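Alr4995 protein (Nostoc sp., PDB 6LRF) acts as a bifunctional arginine dihydrolase and ornithine cyclodeaminase, converting arginine to ornithine and ornithine to proline. Local coordinates at residues N562-H567 against G604-T609; D530-M535 against R555-V560; I5-C10 against T266-E271. One frame throughout, in Å; residues are numbered along the deposited sequence.

How the contacts relate
Contacts 1 and 2 are neighbours built on one element: helix 554-567 meets helix 524-536 through its first half in contact 2 and the loop 604-609 through its last residues in contact 1. Their centres are 11 Å apart, and both belong to the Rossmann-type part of the chain, which probably serves the cyclodeaminase reaction. Contact 3 belongs to the part related to the guanidine-modifying enzymes, which probably carries the arginine dihydrolase activity; its centre lies 53 Å from that of contact 1 and 43 Å from that of contact 2, with nearest atoms about 31 Å away in the latter case. The enzyme is unliganded here, and none of the three is identified as a catalytic site.

Contact 1 of 3, residues N562-H567 against G604-T609; sequences NTIRRH and GPLPDT
Arg565, near the end of helix 554-567, makes the one polar bond of this contact by reaching across to the loop 604-609. CG is anti to the carbonyl carbon, the chain runs straight through CD, and a bend at chi3 (61°) swings the guanidinium toward Pro605. There NH1 donates to Pro605 O at 2.8 Å, with an N-H...O angle of 149°; the oxygen sits at the guanidinium edge, in its plane, and the donor in turn lies in the carbonyl plane. A second bond, from NE to Gly374 O, helps to fix the rotation of the group. The methylene part is used as well, Arg565 CG resting 4.0 Å from Pro607 CD.

The loop that receives this arginine follows strand 594-597 of the parallel Rossmann-type sheet and is shaped by its own sequence. A cis peptide precedes Pro605, and Gly604 adopts backbone angles at which a CB would collide with the preceding carbonyl oxygen. Pro607 then takes the second position of a type I turn from Leu606 to Thr609, closed by Thr609 N to Leu606 O at 3.2 Å.

Ile564 supplies the apolar half. Its CG2, anti to the backbone N, comes up to Pro607 CD at 4.0 Å, the two side chains crossing at about a right angle, while Ile564 CB lies 3.8 Å from Leu606 CD2. Leu606 also packs on Ala527 and Val528 of helix 524-536, and Pro605 touches Ile614 of the second subunit.

Contact 2 of 3, residues D530-M535 against R555-V560; sequences DIEQNM and RHHLKV
The one hydrogen bond across these two segments runs from His557 ND1 to Glu532 OE1, 3.0 Å long with an N-H...O angle of 175°. The oxygen lies at the edge of the imidazole, in the ring plane, but the carboxylate is turned so that the nitrogen approaches from above its plane, 44° out of it. Glu532 reaches this position in an extended form, CG anti to the backbone N. Its other oxygen, OE2, lies 3.5 Å from His556 CB.

Nearer the backbone of Glu532, Val560 packs with both its methyl groups against helix 524-536. Its CG2 rests 3.8 Å from Glu532 CA and also lies against Glu532 CB, while Val560 CG1 meets Ile531 CG2 at 3.6 Å. The selenium of Met535, a selenomethionine, is a looser neighbour, with SE 4.4 Å from Val560 CG2.

A second shell holds the polar ends. OE1 also accepts from the backbone N of Leu540, and Thr538 OG1 is bonded both to Glu532 OE2 and to His556 ND1, so both oxygens of the buried carboxylate are paired. Two N-H donors on OE1 would be expected to favour the charged form, and the acceptor at ND1 may polarise the ring of His557, which also meets the ring of His529. An alanine here in place of Glu532 removes the acceptor shared by His557 ND1 and Leu540 N and a partner of Thr538 OG1, and would probably leave the His557 ring less firmly oriented.

The segment axes pass 9.5 Å apart at 108°, a steep crossing of helix 554-567 over helix 524-536, which directly follows strand 519-523 as the helix of a beta-alpha unit in the Rossmann-type parallel sheet.

Contact 3 of 3, residues I5-C10 against T266-E271; sequences IRFLMC and TLRVTE
Strands 6-9 and 267-268 run antiparallel, and their main-chain bonds centre on the hydrogen-bonded pair Leu8 and Leu267. Leu8 N gives to Leu267 O at 2.7 Å and Leu267 N to Leu8 O at 3.0 Å, each donor lying in the carbonyl plane. Both acceptors do further work: Leu267 O receives the CA-H of Phe7, and Leu8 O is bonded to Thr69 OG1 as well.

Beyond the pair, Arg6 O accepts from Val269 N at 3.0 Å, the donor standing above the carbonyl plane. Regular pairing then gives way to a side chain. Thr270 OG1, anti to its carbonyl carbon, takes the N-H of Arg6 at 3.1 Å, while the guanidinium of Arg6 turns away to a salt bridge with Asp55.

Arg268 is extended from CG to NE and uses NE to hold Thr270 O at 2.9 Å, with an angle of 172°. Ile5 covers one face of this guanidinium: Ile5 CG2 stands 3.7 Å above the plane, over its centre, and Ile5 CD1 comes within 3.3 Å of Arg268 NH2. On the same side of the sheet Phe7 CE1 meets Arg268 CB at 3.7 Å.

Strand 53-56 bonds the other edge of 6-9, through Ile53 and Asp55. Joining chain start to a strand some 260 residues later is consistent with closure of the alpha/beta propeller known from the guanidine-modifying family. The join rests on three main-chain bonds, with Thr270 OG1 continuing them as a side-chain acceptor where strand pairing stops.

Contact 1 of 3, residues N562-H567 against G604-T609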
loop_
_atom_site.group_PDB
_atom_site.type_symbol
_atom_site.label_atom_id
_atom_site.label_comp_id
_atom_site.label_asym_id
_atom_site.label_seq_id
_atom_site.Cartn_x
_atom_site.Cartn_y
_atom_site.Cartn_z
ATOM N N ASN B 562 -30.080 12.081 14.897
ATOM C CA ASN B 562 -31.225 12.828 15.410
ATOM C C ASN B 562 -32.185 11.982 16.263
ATOM O O ASN B 562 -32.695 12.431 17.285
ATOM C CB ASN B 562 -32.007 13.451 14.251
ATOM C CG ASN B 562 -32.927 14.534 14.722
ATOM O OD1 ASN B 562 -32.467 15.528 15.286
ATOM N ND2 ASN B 562 -34.238 14.355 14.513
ATOM N N THR B 563 -32.432 10.751 15.842
ATOM C CA THR B 563 -33.342 9.875 16.575
ATOM C C THR B 563 -32.789 9.511 17.956
ATOM O O THR B 563 -33.516 9.527 18.956
ATOM C CB THR B 563 -33.635 8.600 15.748
ATOM O OG1 THR B 563 -34.263 8.981 14.520
ATOM C CG2 THR B 563 -34.546 7.651 16.498
ATOM N N ILE B 564 -31.504 9.178 18.028
ATOM C CA ILE B 564 -30.906 8.854 19.324
ATOM C C ILE B 564 -30.892 10.098 20.227
ATOM O O ILE B 564 -31.196 10.003 21.411
ATOM C CB ILE B 564 -29.468 8.279 19.180
ATOM C CG1 ILE B 564 -29.462 7.064 18.237
ATOM C CG2 ILE B 564 -28.921 7.848 20.543
ATOM C CD1 ILE B 564 -30.451 5.961 18.635
ATOM N N ARG B 565 -30.569 11.267 19.667
ATOM C CA ARG B 565 -30.609 12.498 20.447
ATOM C C ARG B 565 -32.041 12.728 20.970
ATOM O O ARG B 565 -32.222 13.151 22.114
ATOM C CB ARG B 565 -30.104 13.696 19.630
ATOM C CG ARG B 565 -28.591 13.639 19.296
ATOM C CD ARG B 565 -28.130 14.887 18.535
ATOM N NE ARG B 565 -28.330 16.097 19.335
ATOM C CZ ARG B 565 -27.443 16.571 20.208
ATOM N NH1 ARG B 565 -26.272 15.957 20.371
ATOM N NH2 ARG B 565 -27.723 17.661 20.914
ATOM N N ARG B 566 -33.052 12.394 20.169
ATOM C CA ARG B 566 -34.427 12.572 20.624
ATOM C C ARG B 566 -34.757 11.685 21.817
ATOM O O ARG B 566 -35.346 12.146 22.786
ATOM C CB ARG B 566 -35.430 12.299 19.509
ATOM C CG ARG B 566 -36.865 12.584 19.972
ATOM C CD ARG B 566 -37.846 12.586 18.828
ATOM N NE ARG B 566 -37.946 11.262 18.221
ATOM C CZ ARG B 566 -37.560 10.983 16.977
ATOM N NH1 ARG B 566 -37.055 11.945 16.207
ATOM N NH2 ARG B 566 -37.680 9.743 16.501
ATOM N N HIS B 567 -34.371 10.417 21.749
ATOM C CA HIS B 567 -34.611 9.481 22.852
ATOM C C HIS B 567 -33.713 9.773 24.054
ATOM O O HIS B 567 -34.070 9.448 25.187
ATOM C CB HIS B 567 -34.405 8.043 22.381
ATOM C CG HIS B 567 -35.533 7.528 21.551
ATOM N ND1 HIS B 567 -36.479 6.652 22.042
ATOM C CD2 HIS B 567 -35.886 7.785 20.269
ATOM C CE1 HIS B 567 -37.355 6.379 21.092
ATOM N NE2 HIS B 567 -37.021 7.056 20.008
ATOM N N GLY B 604 -23.052 15.205 15.327
ATOM C CA GLY B 604 -23.989 15.165 16.439
ATOM C C GLY B 604 -23.469 15.960 17.625
ATOM O O GLY B 604 -23.616 17.192 17.673
ATOM N N PRO B 605 -22.842 15.267 18.586
ATOM C CA PRO B 605 -22.661 13.806 18.628
ATOM C C PRO B 605 -23.855 13.067 19.219
ATOM O O PRO B 605 -24.901 13.675 19.479
ATOM C CB PRO B 605 -21.442 13.639 19.536
ATOM C CG PRO B 605 -21.593 14.769 20.531
ATOM C CD PRO B 605 -22.206 15.934 19.741
ATOM N N LEU B 606 -23.705 11.762 19.423
ATOM C CA LEU B 606 -24.659 11.035 20.239
ATOM C C LEU B 606 -24.582 11.608 21.645
ATOM O O LEU B 606 -23.553 12.169 22.042
ATOM C CB LEU B 606 -24.368 9.531 20.235
ATOM C CG LEU B 606 -24.417 8.931 18.826
ATOM C CD1 LEU B 606 -23.943 7.495 18.849
ATOM C CD2 LEU B 606 -25.835 9.033 18.215
ATOM N N PRO B 607 -25.684 11.510 22.400
ATOM C CA PRO B 607 -25.643 12.013 23.777
ATOM C C PRO B 607 -24.725 11.172 24.649
ATOM O O PRO B 607 -24.248 11.649 25.673
ATOM C CB PRO B 607 -27.104 11.912 24.241
ATOM C CG PRO B 607 -27.767 11.005 23.283
ATOM C CD PRO B 607 -27.030 11.094 21.984
ATOM N N ASP B 608 -24.464 9.934 24.250
ATOM C CA ASP B 608 -23.572 9.074 25.031
ATOM C C ASP B 608 -22.094 9.463 24.886
ATOM O O ASP B 608 -21.272 9.117 25.729
ATOM C CB ASP B 608 -23.739 7.612 24.615
ATOM C CG ASP B 608 -25.144 7.066 24.923
ATOM O OD1 ASP B 608 -26.113 7.434 24.218
ATOM O OD2 ASP B 608 -25.268 6.269 25.875
ATOM N N THR B 609 -21.761 10.150 23.796
ATOM C CA THR B 609 -20.367 10.422 23.458
ATOM C C THR B 609 -19.762 11.453 24.422
ATOM O O THR B 609 -20.319 12.534 24.637
ATOM C CB THR B 609 -20.245 10.886 21.998
ATOM O OG1 THR B 609 -20.751 9.851 21.143
ATOM C CG2 THR B 609 -18.772 11.137 21.615
#

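Contact 2 of 3, residues D530-M535 against R555-V560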
loop_
_atom_site.group_PDB
_atom_site.type_symbol
_atom_site.label_atom_id
_atom_site.label_comp_id
_atom_site.label_asym_id
_atom_site.label_seq_id
_atom_site.Cartn_x
_atom_site.Cartn_y
_atom_site.Cartn_z
ATOM N N ASP B 530 -23.045 1.342 13.594
ATOM C CA ASP B 530 -23.645 0.100 14.065
ATOM C C ASP B 530 -25.158 0.258 14.152
ATOM O O ASP B 530 -25.919 -0.607 13.705
ATOM C CB ASP B 530 -23.085 -0.292 15.426
ATOM C CG ASP B 530 -23.848 -1.453 16.067
ATOM O OD1 ASP B 530 -23.757 -2.599 15.553
ATOM O OD2 ASP B 530 -24.504 -1.225 17.106
ATOM N N ILE B 531 -25.595 1.378 14.717
ATOM C CA ILE B 531 -27.019 1.599 14.864
ATOM C C ILE B 531 -27.646 1.793 13.480
ATOM O O ILE B 531 -28.676 1.210 13.199
ATOM C CB ILE B 531 -27.294 2.775 15.788
ATOM C CG1 ILE B 531 -26.817 2.408 17.199
ATOM C CG2 ILE B 531 -28.779 3.110 15.795
ATOM C CD1 ILE B 531 -26.899 3.524 18.228
ATOM N N GLU B 532 -26.993 2.544 12.594
ATOM C CA GLU B 532 -27.520 2.726 11.240
ATOM C C GLU B 532 -27.678 1.397 10.496
ATOM O O GLU B 532 -28.706 1.150 9.866
ATOM C CB GLU B 532 -26.627 3.659 10.422
ATOM C CG GLU B 532 -27.264 4.108 9.113
ATOM C CD GLU B 532 -26.267 4.721 8.138
ATOM O OE1 GLU B 532 -25.132 5.076 8.537
ATOM O OE2 GLU B 532 -26.617 4.824 6.948
ATOM N N GLN B 533 -26.658 0.549 10.563
ATOM C CA GLN B 533 -26.691 -0.724 9.851
ATOM C C GLN B 533 -27.835 -1.587 10.351
ATOM O O GLN B 533 -28.463 -2.308 9.576
ATOM C CB GLN B 533 -25.365 -1.470 9.997
ATOM C CG GLN B 533 -25.477 -3.009 9.853
ATOM C CD GLN B 533 -24.182 -3.756 10.232
ATOM O OE1 GLN B 533 -23.241 -3.803 9.445
ATOM N NE2 GLN B 533 -24.139 -4.345 11.433
ATOM N N ASN B 534 -28.117 -1.499 11.644
ATOM C CA ASN B 534 -29.115 -2.367 12.244
ATOM C C ASN B 534 -30.535 -1.819 12.132
ATOM O O ASN B 534 -31.481 -2.585 12.035
ATOM C CB ASN B 534 -28.753 -2.640 13.709
ATOM C CG ASN B 534 -27.682 -3.706 13.838
ATOM O OD1 ASN B 534 -27.989 -4.895 13.847
ATOM N ND2 ASN B 534 -26.416 -3.290 13.887
HETATM N N MSE B 535 -30.679 -0.501 12.134
HETATM C CA MSE B 535 -31.987 0.120 11.983
HETATM C C MSE B 535 -32.399 0.237 10.520
HETATM O O MSE B 535 -33.557 0.004 10.182
HETATM C CB MSE B 535 -32.008 1.516 12.599
HETATM C CG MSE B 535 -32.062 1.587 14.111
HETATM SE SE MSE B 535 -32.165 3.472 14.655
HETATM C CE MSE B 535 -33.850 3.909 13.778
ATOM N N ARG B 555 -28.594 11.163 4.672
ATOM C CA ARG B 555 -29.921 11.213 5.280
ATOM C C ARG B 555 -30.130 10.107 6.329
ATOM O O ARG B 555 -30.545 10.389 7.456
ATOM C CB ARG B 555 -31.010 11.141 4.185
ATOM C CG ARG B 555 -31.185 12.455 3.388
ATOM C CD ARG B 555 -32.249 12.323 2.293
ATOM N NE ARG B 555 -33.556 11.940 2.829
ATOM C CZ ARG B 555 -34.476 12.812 3.232
ATOM N NH1 ARG B 555 -34.234 14.117 3.162
ATOM N NH2 ARG B 555 -35.645 12.389 3.696
ATOM N N HIS B 556 -29.835 8.857 5.971
ATOM C CA HIS B 556 -29.965 7.755 6.913
ATOM C C HIS B 556 -29.067 7.963 8.133
ATOM O O HIS B 556 -29.454 7.660 9.267
ATOM C CB HIS B 556 -29.632 6.415 6.239
ATOM C CG HIS B 556 -30.740 5.872 5.384
ATOM N ND1 HIS B 556 -30.734 4.585 4.883
ATOM C CD2 HIS B 556 -31.888 6.440 4.940
ATOM C CE1 HIS B 556 -31.832 4.385 4.176
ATOM N NE2 HIS B 556 -32.553 5.491 4.200
ATOM N N HIS B 557 -27.865 8.478 7.892
ATOM C CA HIS B 557 -26.884 8.709 8.957
ATOM C C HIS B 557 -27.330 9.786 9.958
ATOM O O HIS B 557 -27.323 9.574 11.173
ATOM C CB HIS B 557 -25.555 9.105 8.332
ATOM C CG HIS B 557 -24.378 8.892 9.230
ATOM N ND1 HIS B 557 -23.921 7.635 9.581
ATOM C CD2 HIS B 557 -23.562 9.779 9.847
ATOM C CE1 HIS B 557 -22.869 7.758 10.371
ATOM N NE2 HIS B 557 -22.631 9.046 10.550
ATOM N N LEU B 558 -27.707 10.945 9.427
ATOM C CA LEU B 558 -28.226 12.052 10.224
ATOM C C LEU B 558 -29.537 11.690 10.916
ATOM O O LEU B 558 -29.770 12.117 12.053
ATOM C CB LEU B 558 -28.429 13.291 9.342
ATOM C CG LEU B 558 -27.261 14.275 9.314
ATOM C CD1 LEU B 558 -27.147 14.985 10.670
ATOM C CD2 LEU B 558 -25.959 13.560 8.969
ATOM N N LYS B 559 -30.391 10.916 10.236
ATOM C CA LYS B 559 -31.635 10.453 10.856
ATOM C C LYS B 559 -31.358 9.664 12.111
ATOM O O LYS B 559 -32.031 9.830 13.127
ATOM C CB LYS B 559 -32.457 9.584 9.897
ATOM C CG LYS B 559 -33.555 8.802 10.597
ATOM C CD LYS B 559 -34.583 8.238 9.616
ATOM C CE LYS B 559 -35.828 7.753 10.354
ATOM N NZ LYS B 559 -36.998 7.599 9.436
ATOM N N VAL B 560 -30.370 8.779 12.043
ATOM C CA VAL B 560 -30.047 7.959 13.192
ATOM C C VAL B 560 -29.549 8.829 14.341
ATOM O O VAL B 560 -29.931 8.630 15.495
ATOM C CB VAL B 560 -28.984 6.887 12.843
ATOM C CG1 VAL B 560 -28.386 6.275 14.116
ATOM C CG2 VAL B 560 -29.595 5.811 11.941
#

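Contact 3 of 3, residues I5-C10 against T266-E271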
loop_
_atom_site.group_PDB
_atom_site.type_symbol
_atom_site.label_atom_id
_atom_site.label_comp_id
_atom_site.label_asym_id
_atom_site.label_seq_id
_atom_site.Cartn_x
_atom_site.Cartn_y
_atom_site.Cartn_z
ATOM N N ILE B 5 -59.760 -25.855 -5.332
ATOM C CA ILE B 5 -58.766 -24.940 -5.898
ATOM C C ILE B 5 -58.280 -25.385 -7.286
ATOM O O ILE B 5 -58.022 -26.565 -7.507
ATOM C CB ILE B 5 -57.552 -24.801 -4.939
ATOM C CG1 ILE B 5 -58.021 -24.298 -3.568
ATOM C CG2 ILE B 5 -56.500 -23.864 -5.516
ATOM C CD1 ILE B 5 -56.925 -24.240 -2.519
ATOM N N ARG B 6 -58.168 -24.434 -8.215
ATOM C CA ARG B 6 -57.686 -24.724 -9.567
ATOM C C ARG B 6 -56.316 -24.098 -9.839
ATOM O O ARG B 6 -56.074 -22.943 -9.494
ATOM C CB ARG B 6 -58.678 -24.215 -10.622
ATOM C CG ARG B 6 -60.136 -24.581 -10.365
ATOM C CD ARG B 6 -61.039 -24.031 -11.474
ATOM N NE ARG B 6 -60.878 -24.734 -12.745
ATOM C CZ ARG B 6 -61.632 -25.764 -13.128
ATOM N NH1 ARG B 6 -62.597 -26.228 -12.328
ATOM N NH2 ARG B 6 -61.415 -26.335 -14.308
ATOM N N PHE B 7 -55.438 -24.865 -10.477
ATOM C CA PHE B 7 -54.149 -24.374 -10.965
ATOM C C PHE B 7 -54.076 -24.534 -12.467
ATOM O O PHE B 7 -54.597 -25.503 -13.015
ATOM C CB PHE B 7 -52.979 -25.127 -10.333
ATOM C CG PHE B 7 -52.796 -24.845 -8.879
ATOM C CD1 PHE B 7 -51.928 -23.841 -8.458
ATOM C CD2 PHE B 7 -53.492 -25.582 -7.927
ATOM C CE1 PHE B 7 -51.753 -23.567 -7.108
ATOM C CE2 PHE B 7 -53.324 -25.324 -6.567
ATOM C CZ PHE B 7 -52.448 -24.311 -6.154
ATOM N N LEU B 8 -53.426 -23.584 -13.125
ATOM C CA LEU B 8 -53.181 -23.669 -14.555
ATOM C C LEU B 8 -51.760 -24.144 -14.809
ATOM O O LEU B 8 -50.824 -23.603 -14.218
ATOM C CB LEU B 8 -53.390 -22.315 -15.197
ATOM C CG LEU B 8 -53.106 -22.240 -16.680
ATOM C CD1 LEU B 8 -54.109 -23.122 -17.401
ATOM C CD2 LEU B 8 -53.224 -20.807 -17.095
HETATM N N MSE B 9 -51.595 -25.150 -15.667
HETATM C CA MSE B 9 -50.261 -25.601 -16.070
HETATM C C MSE B 9 -50.165 -25.738 -17.580
HETATM O O MSE B 9 -51.117 -25.470 -18.301
HETATM C CB MSE B 9 -49.903 -26.931 -15.408
HETATM C CG MSE B 9 -49.846 -26.849 -13.901
HETATM SE SE MSE B 9 -49.230 -28.496 -13.006
HETATM C CE MSE B 9 -47.393 -28.596 -13.712
ATOM N N CYS B 10 -49.001 -26.137 -18.062
ATOM C CA CYS B 10 -48.824 -26.330 -19.485
ATOM C C CYS B 10 -47.747 -27.374 -19.697
ATOM O O CYS B 10 -46.600 -27.192 -19.258
ATOM C CB CYS B 10 -48.468 -25.017 -20.178
ATOM S SG CYS B 10 -48.227 -25.152 -21.953
ATOM N N THR B 266 -46.771 -23.340 -12.377
ATOM C CA THR B 266 -48.169 -23.303 -11.957
ATOM C C THR B 266 -48.698 -21.872 -11.839
ATOM O O THR B 266 -47.948 -20.936 -11.560
ATOM C CB THR B 266 -48.391 -23.989 -10.570
ATOM O OG1 THR B 266 -47.849 -23.163 -9.523
ATOM C CG2 THR B 266 -47.758 -25.379 -10.511
ATOM N N LEU B 267 -50.002 -21.715 -12.025
ATOM C CA LEU B 267 -50.674 -20.461 -11.723
ATOM C C LEU B 267 -51.975 -20.777 -10.990
ATOM O O LEU B 267 -52.823 -21.508 -11.508
ATOM C CB LEU B 267 -50.934 -19.673 -13.003
ATOM C CG LEU B 267 -51.700 -18.360 -12.867
ATOM C CD1 LEU B 267 -50.929 -17.351 -12.028
ATOM C CD2 LEU B 267 -52.001 -17.801 -14.234
ATOM N N ARG B 268 -52.127 -20.262 -9.776
ATOM C CA ARG B 268 -53.377 -20.444 -9.047
ATOM C C ARG B 268 -54.453 -19.516 -9.617
ATOM O O ARG B 268 -54.324 -18.294 -9.556
ATOM C CB ARG B 268 -53.172 -20.183 -7.555
ATOM C CG ARG B 268 -54.449 -20.219 -6.733
ATOM C CD ARG B 268 -54.168 -20.521 -5.266
ATOM N NE ARG B 268 -55.392 -20.465 -4.462
ATOM C CZ ARG B 268 -55.529 -21.048 -3.275
ATOM N NH1 ARG B 268 -54.518 -21.735 -2.760
ATOM N NH2 ARG B 268 -56.675 -20.958 -2.613
ATOM N N VAL B 269 -55.506 -20.086 -10.193
ATOM C CA VAL B 269 -56.505 -19.248 -10.849
ATOM C C VAL B 269 -57.761 -19.087 -9.973
ATOM O O VAL B 269 -58.714 -18.394 -10.347
ATOM C CB VAL B 269 -56.869 -19.814 -12.225
ATOM C CG1 VAL B 269 -55.734 -19.580 -13.185
ATOM C CG2 VAL B 269 -57.171 -21.316 -12.118
ATOM N N THR B 270 -57.723 -19.717 -8.799
ATOM C CA THR B 270 -58.752 -19.584 -7.760
ATOM C C THR B 270 -58.254 -18.722 -6.608
ATOM O O THR B 270 -57.705 -19.233 -5.631
ATOM C CB THR B 270 -59.175 -20.970 -7.197
ATOM O OG1 THR B 270 -59.782 -21.730 -8.240
ATOM C CG2 THR B 270 -60.180 -20.827 -6.053
ATOM N N GLU B 271 -58.443 -17.410 -6.735
ATOM C CA GLU B 271 -58.017 -16.447 -5.719
ATOM C C GLU B 271 -59.210 -15.627 -5.258
ATOM O O GLU B 271 -59.573 -14.639 -5.904
ATOM C CB GLU B 271 -56.923 -15.505 -6.261
ATOM C CG GLU B 271 -55.628 -16.184 -6.702
ATOM C CD GLU B 271 -54.788 -16.673 -5.532
ATOM O OE1 GLU B 271 -55.311 -16.708 -4.390
ATOM O OE2 GLU B 271 -53.603 -17.015 -5.752
#